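PDB 7KV1: SusD family protein from Bacteroides uniformis, which probably binds beta-glucans at the cell surface of a gut Bacteroides, as a member of the SusD family of outer-membrane glycan-binding proteins. Local coordinates for residues 74-78 against 79-83; 139-142 against 143-147; 377-381 against 382-386. All blocks are in the same frame, centred on the assembly; numbering follows the deposited sequence.

Contact 1 (74-78 against 79-83)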
loop_
_atom_site.group_PDB
_atom_site.type_symbol
_atom_site.label_atom_id
_atom_site.label_comp_id
_atom_site.label_asym_id
_atom_site.label_seq_id
_atom_site.Cartn_x
_atom_site.Cartn_y
_atom_site.Cartn_z
ATOM N N ASP A 74 -4.564 6.166 -3.332
ATOM C CA ASP A 74 -5.179 5.203 -4.290
ATOM C C ASP A 74 -5.775 4.029 -3.497
ATOM O O ASP A 74 -6.899 3.578 -3.836
ATOM C CB ASP A 74 -4.164 4.753 -5.342
ATOM C CG ASP A 74 -3.658 5.847 -6.279
ATOM O OD1 ASP A 74 -4.223 6.982 -6.265
ATOM O OD2 ASP A 74 -2.720 5.560 -7.033
ATOM N N GLY A 75 -5.089 3.583 -2.432
ATOM C CA GLY A 75 -5.545 2.464 -1.600
ATOM C C GLY A 75 -6.625 2.859 -0.599
ATOM O O GLY A 75 -7.229 1.949 0.015
ATOM N N GLU A 76 -6.913 4.150 -0.414
ATOM C CA GLU A 76 -7.847 4.584 0.654
ATOM C C GLU A 76 -9.161 5.068 0.026
ATOM O O GLU A 76 -10.223 4.831 0.624
ATOM C CB GLU A 76 -7.203 5.659 1.539
ATOM C CG GLU A 76 -6.078 5.170 2.423
ATOM C CD GLU A 76 -6.509 4.523 3.726
ATOM O OE1 GLU A 76 -7.722 4.467 3.990
ATOM O OE2 GLU A 76 -5.632 4.023 4.433
ATOM N N ILE A 77 -9.126 5.733 -1.121
ATOM C CA ILE A 77 -10.320 6.482 -1.614
ATOM C C ILE A 77 -11.514 5.557 -1.848
ATOM O O ILE A 77 -12.638 6.058 -1.777
ATOM C CB ILE A 77 -10.030 7.372 -2.835
ATOM C CG1 ILE A 77 -9.396 6.619 -4.013
ATOM C CG2 ILE A 77 -9.190 8.575 -2.390
ATOM C CD1 ILE A 77 -9.354 7.444 -5.308
ATOM N N MET A 78 -11.327 4.278 -2.138
ATOM C CA MET A 78 -12.478 3.393 -2.437
ATOM C C MET A 78 -12.972 2.748 -1.143
ATOM O O MET A 78 -14.042 2.107 -1.176
ATOM C CB MET A 78 -12.101 2.370 -3.515
ATOM C CG MET A 78 -11.876 3.064 -4.841
ATOM S SD MET A 78 -11.417 1.969 -6.179
ATOM C CE MET A 78 -9.675 1.694 -5.835
ATOM N N GLY A 79 -12.302 3.065 -0.020
ATOM C CA GLY A 79 -12.597 2.524 1.311
ATOM C C GLY A 79 -13.488 3.446 2.116
ATOM O O GLY A 79 -14.185 4.230 1.511
ATOM N N ASP A 80 -13.401 3.377 3.436
ATOM C CA ASP A 80 -14.334 4.069 4.361
ATOM C C ASP A 80 -13.594 4.921 5.387
ATOM O O ASP A 80 -14.290 5.379 6.276
ATOM C CB ASP A 80 -15.291 3.085 5.044
ATOM C CG ASP A 80 -14.598 1.999 5.850
ATOM O OD1 ASP A 80 -13.297 1.862 5.746
ATOM O OD2 ASP A 80 -15.352 1.298 6.573
ATOM N N ASN A 81 -12.290 5.187 5.229
ATOM C CA ASN A 81 -11.537 5.960 6.261
ATOM C C ASN A 81 -11.617 7.483 5.993
ATOM O O ASN A 81 -11.556 8.284 6.979
ATOM C CB ASN A 81 -10.070 5.564 6.337
ATOM C CG ASN A 81 -9.823 4.271 7.085
ATOM O OD1 ASN A 81 -10.587 3.927 7.997
ATOM N ND2 ASN A 81 -8.773 3.561 6.680
ATOM N N PHE A 82 -11.683 7.877 4.727
ATOM C CA PHE A 82 -11.454 9.286 4.297
ATOM C C PHE A 82 -12.574 9.738 3.373
ATOM O O PHE A 82 -13.237 8.919 2.747
ATOM C CB PHE A 82 -10.133 9.417 3.534
ATOM C CG PHE A 82 -8.932 9.166 4.406
ATOM C CD1 PHE A 82 -8.393 10.202 5.165
ATOM C CD2 PHE A 82 -8.428 7.877 4.561
ATOM C CE1 PHE A 82 -7.332 9.965 6.020
ATOM C CE2 PHE A 82 -7.336 7.659 5.385
ATOM C CZ PHE A 82 -6.805 8.692 6.130
ATOM N N TRP A 83 -12.671 11.048 3.193
ATOM C CA TRP A 83 -13.341 11.650 2.025
ATOM C C TRP A 83 -12.230 11.988 1.025
ATOM O O TRP A 83 -11.046 12.040 1.421
ATOM C CB TRP A 83 -14.149 12.881 2.436
ATOM C CG TRP A 83 -15.127 12.686 3.545
ATOM C CD1 TRP A 83 -15.134 13.353 4.728
ATOM C CD2 TRP A 83 -16.272 11.802 3.563
ATOM N NE1 TRP A 83 -16.206 12.965 5.473
ATOM C CE2 TRP A 83 -16.914 11.997 4.810
ATOM C CE3 TRP A 83 -16.792 10.846 2.679
ATOM C CZ2 TRP A 83 -18.047 11.283 5.198
ATOM C CZ3 TRP A 83 -17.926 10.149 3.048
ATOM C CH2 TRP A 83 -18.547 10.372 4.288
HETATM O O HOH W 1 -10.302 3.816 3.366
HETATM O O HOH W 2 -11.917 6.585 2.136
#
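Several groups gather round the backbone oxygen E76 O. G79 N donates to it over 2.8 Å, closing a type I beta turn from E76 to G79. The donor lies well above the carbonyl plane, 46° out of it. Two waters also lie within hydrogen-bonding distance of E76 O, both at 2.9 Å, though they need not both donate to it at once. One of them is also near E76 OE1 and accepts from N81 N. The other accepts from F82 N, with 2.9 Å from F82 N to the water. The waters thus link the turn to the chain that follows it.

The side chain of E76 reaches forward to N81 and F82. It bends at chi2 (-83°), which brings the carboxylate to N81. N81 ND2 donates to E76 OE1 over 3.0 Å. The bond uses the syn lone pair of OE1 and lies near the amide plane of N81. OE1 also sits at the edge of the F82 ring, in its plane, 3.5 Å from F82 CE2. Carboxylate and ring stand 82° apart. The other oxygen, E76 OE2, accepts from G466 N, so the buried carboxylate is engaged at both oxygens. D80 turns away from the turn and forms a salt bridge with R468. The arrangement is a type I turn at the exit from helix 71-76, closed by its backbone bond and tied to the following residues by the E76 carboxylate and two waters.

Contact 2 (139-142 against 143-147); sequences ANRK and LYEMQ
This is a local contact between successive turns of one helix, near the N-terminal end of helix 138-162. Four i to i+4 backbone hydrogen bonds join the residues, from L143 N to A139 O through M146 N to K142 O. The outer side of the helix carries charges and the inner side packs on helix 44-55.

On the charged side, R141, K142 and E145 form one salt-bridge network, with both cations on E145 OE1. K142 NZ makes a hydrogen-bonded salt bridge to E145 OE1 over 2.7 Å, on the syn side and 25° out of the carboxylate plane. The salt bridge from R141 NH1 to E145 OE1 is longer, at 3.3 Å, and its hydrogen bond is weak. E145 has CG anti to the backbone N (chi1 178°) and runs extended from there, back along the helix toward R141 and K142. K142 reaches it through a chain bent at chi2 and chi3. M146 CE lies beside the aliphatic end of K142, 4.0 Å from K142 CE. The stronger partner of R141 is E138, and E145 OE2 pairs with R149.

On the packed side, the Y144 ring lies with one face against N140 O, which stands 3.0 Å above its plane and off-centre. N140 CB touches the phenol end of the ring, 3.8 Å from Y144 CZ. The same N140 O accepts from Y144 N at 2.8 Å. Y144 also packs on helix 44-55. Replacing Y144 with an alanine would take away the ring and is likely to leave a gap against I47, Q48 and L51.

The charges thus form a branched salt-bridge network centred on E145. Three cations around E145 would probably favour its charged form and hold its carboxylate in place.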
loop_
_atom_site.group_PDB
_atom_site.type_symbol
_atom_site.label_atom_id
_atom_site.label_comp_id
_atom_site.label_asym_id
_atom_site.label_seq_id
_atom_site.Cartn_x
_atom_site.Cartn_y
_atom_site.Cartn_z
ATOM N N ALA A 139 27.444 -14.359 -7.580
ATOM C CA ALA A 139 26.757 -13.925 -6.339
ATOM C C ALA A 139 26.007 -12.610 -6.571
ATOM O O ALA A 139 24.854 -12.512 -6.148
ATOM C CB ALA A 139 27.749 -13.761 -5.211
ATOM N N ASN A 140 26.660 -11.621 -7.176
ATOM C CA ASN A 140 26.044 -10.297 -7.436
ATOM C C ASN A 140 24.993 -10.449 -8.542
ATOM O O ASN A 140 23.956 -9.764 -8.472
ATOM C CB ASN A 140 27.106 -9.239 -7.730
ATOM C CG ASN A 140 27.806 -8.782 -6.466
ATOM O OD1 ASN A 140 28.962 -8.374 -6.497
ATOM N ND2 ASN A 140 27.113 -8.846 -5.346
ATOM N N ARG A 141 25.239 -11.325 -9.511
ATOM C CA ARG A 141 24.298 -11.533 -10.634
ATOM C C ARG A 141 22.973 -12.028 -10.061
ATOM O O ARG A 141 21.922 -11.562 -10.527
ATOM C CB ARG A 141 24.816 -12.543 -11.659
ATOM C CG ARG A 141 24.029 -12.493 -12.962
ATOM C CD ARG A 141 24.348 -13.648 -13.872
ATOM N NE ARG A 141 24.040 -14.928 -13.267
ATOM C CZ ARG A 141 22.816 -15.452 -13.156
ATOM N NH1 ARG A 141 21.748 -14.784 -13.574
ATOM N NH2 ARG A 141 22.660 -16.645 -12.600
ATOM N N LYS A 142 23.043 -12.980 -9.136
ATOM C CA LYS A 142 21.859 -13.618 -8.526
ATOM C C LYS A 142 21.133 -12.552 -7.701
ATOM O O LYS A 142 19.886 -12.496 -7.791
ATOM C CB LYS A 142 22.234 -14.832 -7.663
ATOM C CG LYS A 142 22.647 -16.121 -8.374
ATOM C CD LYS A 142 21.841 -16.520 -9.607
ATOM C CE LYS A 142 20.443 -17.046 -9.330
ATOM N NZ LYS A 142 19.749 -17.460 -10.580
ATOM N N LEU A 143 21.879 -11.761 -6.926
ATOM C CA LEU A 143 21.319 -10.641 -6.126
ATOM C C LEU A 143 20.613 -9.647 -7.054
ATOM O O LEU A 143 19.469 -9.259 -6.708
ATOM C CB LEU A 143 22.403 -9.944 -5.306
ATOM C CG LEU A 143 22.679 -10.541 -3.926
ATOM C CD1 LEU A 143 23.679 -9.672 -3.169
ATOM C CD2 LEU A 143 21.396 -10.681 -3.114
ATOM N N TYR A 144 21.247 -9.226 -8.162
ATOM C CA TYR A 144 20.650 -8.225 -9.092
ATOM C C TYR A 144 19.379 -8.824 -9.712
ATOM O O TYR A 144 18.346 -8.143 -9.761
ATOM C CB TYR A 144 21.619 -7.759 -10.186
ATOM C CG TYR A 144 22.917 -7.149 -9.714
ATOM C CD1 TYR A 144 23.013 -6.417 -8.537
ATOM C CD2 TYR A 144 24.068 -7.296 -10.473
ATOM C CE1 TYR A 144 24.212 -5.861 -8.119
ATOM C CE2 TYR A 144 25.278 -6.762 -10.066
ATOM C CZ TYR A 144 25.357 -6.043 -8.886
ATOM O OH TYR A 144 26.565 -5.518 -8.515
ATOM N N GLU A 145 19.461 -10.092 -10.105
ATOM C CA GLU A 145 18.380 -10.860 -10.748
ATOM C C GLU A 145 17.164 -10.920 -9.821
ATOM O O GLU A 145 16.057 -10.613 -10.265
ATOM C CB GLU A 145 18.800 -12.299 -11.019
ATOM C CG GLU A 145 17.692 -13.100 -11.637
ATOM C CD GLU A 145 17.961 -14.574 -11.797
ATOM O OE1 GLU A 145 19.104 -14.993 -11.603
ATOM O OE2 GLU A 145 17.018 -15.284 -12.089
ATOM N N MET A 146 17.374 -11.345 -8.582
ATOM C CA MET A 146 16.252 -11.567 -7.649
ATOM C C MET A 146 15.653 -10.218 -7.246
ATOM O O MET A 146 14.437 -10.166 -7.069
ATOM C CB MET A 146 16.704 -12.393 -6.450
ATOM C CG MET A 146 16.932 -13.869 -6.818
ATOM S SD MET A 146 15.790 -14.599 -8.045
ATOM C CE MET A 146 16.640 -16.121 -8.477
ATOM N N GLN A 147 16.450 -9.156 -7.143
ATOM C CA GLN A 147 15.904 -7.807 -6.849
ATOM C C GLN A 147 15.000 -7.381 -8.017
ATOM O O GLN A 147 13.860 -6.922 -7.782
ATOM C CB GLN A 147 17.010 -6.790 -6.599
ATOM C CG GLN A 147 17.623 -6.835 -5.213
ATOM C CD GLN A 147 18.800 -5.891 -5.150
ATOM O OE1 GLN A 147 18.643 -4.687 -5.016
ATOM N NE2 GLN A 147 19.997 -6.441 -5.241
#

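Contact 3 (377-381 against 382-386)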
loop_
_atom_site.group_PDB
_atom_site.type_symbol
_atom_site.label_atom_id
_atom_site.label_comp_id
_atom_site.label_asym_id
_atom_site.label_seq_id
_atom_site.Cartn_x
_atom_site.Cartn_y
_atom_site.Cartn_z
ATOM N N TRP A 377 -7.461 15.492 9.778
ATOM C CA TRP A 377 -6.505 15.130 8.723
ATOM C C TRP A 377 -5.665 13.958 9.204
ATOM O O TRP A 377 -5.692 13.663 10.422
ATOM C CB TRP A 377 -5.647 16.340 8.370
ATOM C CG TRP A 377 -6.445 17.551 7.996
ATOM C CD1 TRP A 377 -6.833 18.582 8.807
ATOM C CD2 TRP A 377 -7.035 17.817 6.711
ATOM N NE1 TRP A 377 -7.617 19.469 8.106
ATOM C CE2 TRP A 377 -7.726 19.043 6.810
ATOM C CE3 TRP A 377 -7.046 17.138 5.489
ATOM C CZ2 TRP A 377 -8.417 19.594 5.726
ATOM C CZ3 TRP A 377 -7.714 17.696 4.419
ATOM C CH2 TRP A 377 -8.392 18.903 4.536
ATOM N N LEU A 378 -4.914 13.348 8.292
ATOM C CA LEU A 378 -4.008 12.217 8.631
ATOM C C LEU A 378 -2.732 12.790 9.270
ATOM O O LEU A 378 -1.975 13.505 8.593
ATOM C CB LEU A 378 -3.712 11.405 7.364
ATOM C CG LEU A 378 -2.769 10.220 7.521
ATOM C CD1 LEU A 378 -3.360 9.156 8.422
ATOM C CD2 LEU A 378 -2.429 9.629 6.152
ATOM N N GLN A 379 -2.486 12.447 10.523
ATOM C CA GLN A 379 -1.274 12.863 11.270
ATOM C C GLN A 379 -0.037 12.125 10.739
ATOM O O GLN A 379 1.049 12.684 10.798
ATOM C CB GLN A 379 -1.539 12.636 12.757
ATOM C CG GLN A 379 -0.309 12.851 13.622
ATOM C CD GLN A 379 0.014 14.310 13.814
ATOM O OE1 GLN A 379 -0.877 15.160 13.868
ATOM N NE2 GLN A 379 1.303 14.595 13.936
ATOM N N LYS A 380 -0.167 10.889 10.265
ATOM C CA LYS A 380 0.997 10.005 10.000
ATOM C C LYS A 380 1.921 10.661 8.970
ATOM O O LYS A 380 3.160 10.415 9.048
ATOM C CB LYS A 380 0.523 8.634 9.515
ATOM C CG LYS A 380 -0.108 7.792 10.617
ATOM C CD LYS A 380 -0.537 6.411 10.146
ATOM C CE LYS A 380 -1.151 5.589 11.260
ATOM N NZ LYS A 380 -1.861 4.418 10.693
ATOM N N TYR A 381 1.342 11.388 7.998
ATOM C CA TYR A 381 2.094 11.994 6.877
ATOM C C TYR A 381 1.777 13.492 6.788
ATOM O O TYR A 381 1.858 14.035 5.696
ATOM C CB TYR A 381 1.817 11.222 5.572
ATOM C CG TYR A 381 2.301 9.790 5.582
ATOM C CD1 TYR A 381 3.653 9.494 5.478
ATOM C CD2 TYR A 381 1.410 8.724 5.640
ATOM C CE1 TYR A 381 4.109 8.184 5.469
ATOM C CE2 TYR A 381 1.851 7.408 5.632
ATOM C CZ TYR A 381 3.209 7.135 5.544
ATOM O OH TYR A 381 3.687 5.852 5.519
ATOM N N ARG A 382 1.493 14.147 7.916
ATOM C CA ARG A 382 1.174 15.584 7.919
ATOM C C ARG A 382 2.443 16.377 7.599
ATOM O O ARG A 382 3.574 15.927 7.811
ATOM C CB ARG A 382 0.501 16.016 9.221
ATOM C CG ARG A 382 1.398 15.960 10.445
ATOM C CD ARG A 382 0.963 17.037 11.400
ATOM N NE ARG A 382 1.366 18.339 10.914
ATOM C CZ ARG A 382 1.168 19.482 11.557
ATOM N NH1 ARG A 382 0.540 19.518 12.716
ATOM N NH2 ARG A 382 1.582 20.603 11.008
ATOM N N PRO A 383 2.287 17.569 6.986
ATOM C CA PRO A 383 3.431 18.414 6.668
ATOM C C PRO A 383 3.976 19.066 7.947
ATOM O O PRO A 383 3.167 19.461 8.804
ATOM C CB PRO A 383 2.875 19.471 5.707
ATOM C CG PRO A 383 1.412 19.567 6.111
ATOM C CD PRO A 383 1.021 18.163 6.543
ATOM N N TYR A 384 5.303 19.148 8.007
ATOM C CA TYR A 384 6.121 19.902 8.995
ATOM C C TYR A 384 7.223 20.678 8.272
ATOM O O TYR A 384 7.868 20.070 7.408
ATOM C CB TYR A 384 6.801 18.940 9.970
ATOM C CG TYR A 384 5.866 18.383 11.006
ATOM C CD1 TYR A 384 5.284 19.217 11.938
ATOM C CD2 TYR A 384 5.528 17.046 11.025
ATOM C CE1 TYR A 384 4.413 18.732 12.892
ATOM C CE2 TYR A 384 4.664 16.542 11.978
ATOM C CZ TYR A 384 4.104 17.385 12.903
ATOM O OH TYR A 384 3.239 16.923 13.828
ATOM N N ASP A 385 7.518 21.922 8.684
ATOM C CA ASP A 385 8.633 22.726 8.085
ATOM C C ASP A 385 9.938 21.922 8.127
ATOM O O ASP A 385 10.622 21.828 7.102
ATOM C CB ASP A 385 8.844 24.078 8.779
ATOM C CG ASP A 385 7.642 24.994 8.689
ATOM O OD1 ASP A 385 6.926 24.947 7.678
ATOM O OD2 ASP A 385 7.404 25.710 9.656
ATOM N N LYS A 386 10.255 21.309 9.258
ATOM C CA LYS A 386 11.524 20.553 9.421
ATOM C C LYS A 386 11.663 19.446 8.361
ATOM O O LYS A 386 12.783 18.976 8.212
ATOM C CB LYS A 386 11.595 19.972 10.835
ATOM C CG LYS A 386 10.520 18.944 11.158
ATOM C CD LYS A 386 10.738 18.237 12.475
ATOM C CE LYS A 386 10.116 16.861 12.514
ATOM N NZ LYS A 386 10.881 15.935 11.649
HETATM O O HOH W 3 -0.419 17.641 14.632
#
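The chain leaves strand 376-378 through a beta turn from Q379 to R382, in which R382 N donates to Q379 O over 3.3 Å from well above the carbonyl plane. This turn leads out of the two-stranded antiparallel sheet formed with strand 358-360. The Q379 and R382 side chains run side by side. Q379 CG is anti to the backbone N (chi1 172°) and the chain bends at chi2, which lays the amide alongside R382 CD. Q379 NE2 lies 3.5 Å from R382 CD. It also donates to Y384 OH over 3.0 Å, with the hydroxyl close to the amide plane. Q379 OE1 is bridged by a water to R382 NH1, the water 2.6 Å from OE1.

The guanidinium of R382 is fixed in orientation by several partners. R382 NE and R382 NH2 both donate to P383 O, side-on and near the guanidinium plane. R382 NH1 pairs with D324, and W359 makes a cation-pi contact. Y381 turns away, and its OH bonds to R404 N. Y384 covers one guanidinium face, with Y384 CE1 centred 3.6 Å above the plane of R382.

From the N terminus, contact 1 comes first, where residues 74-83 turn out of helix 71-76. Contact 2 follows at 139-147, near the start of helix 138-162. Contact 3 comes last, at 377-386, in the turn out of strand 376-378. The three are in series; none nests in or crosses another. Contacts 1 and 3 close turns, while contact 2 only links neighbouring turns of its helix. Contacts 1 and 3 meet in space though nearly 300 residues separate them: F82 CE1 packs 4.1 Å from L378 CB, joining early and late parts of the chain. Contact 2 stands apart, its centre about 37 Å from both other centres. Even so, the far end of its helix reaches contact 1, where Y162 touches D74 and M78.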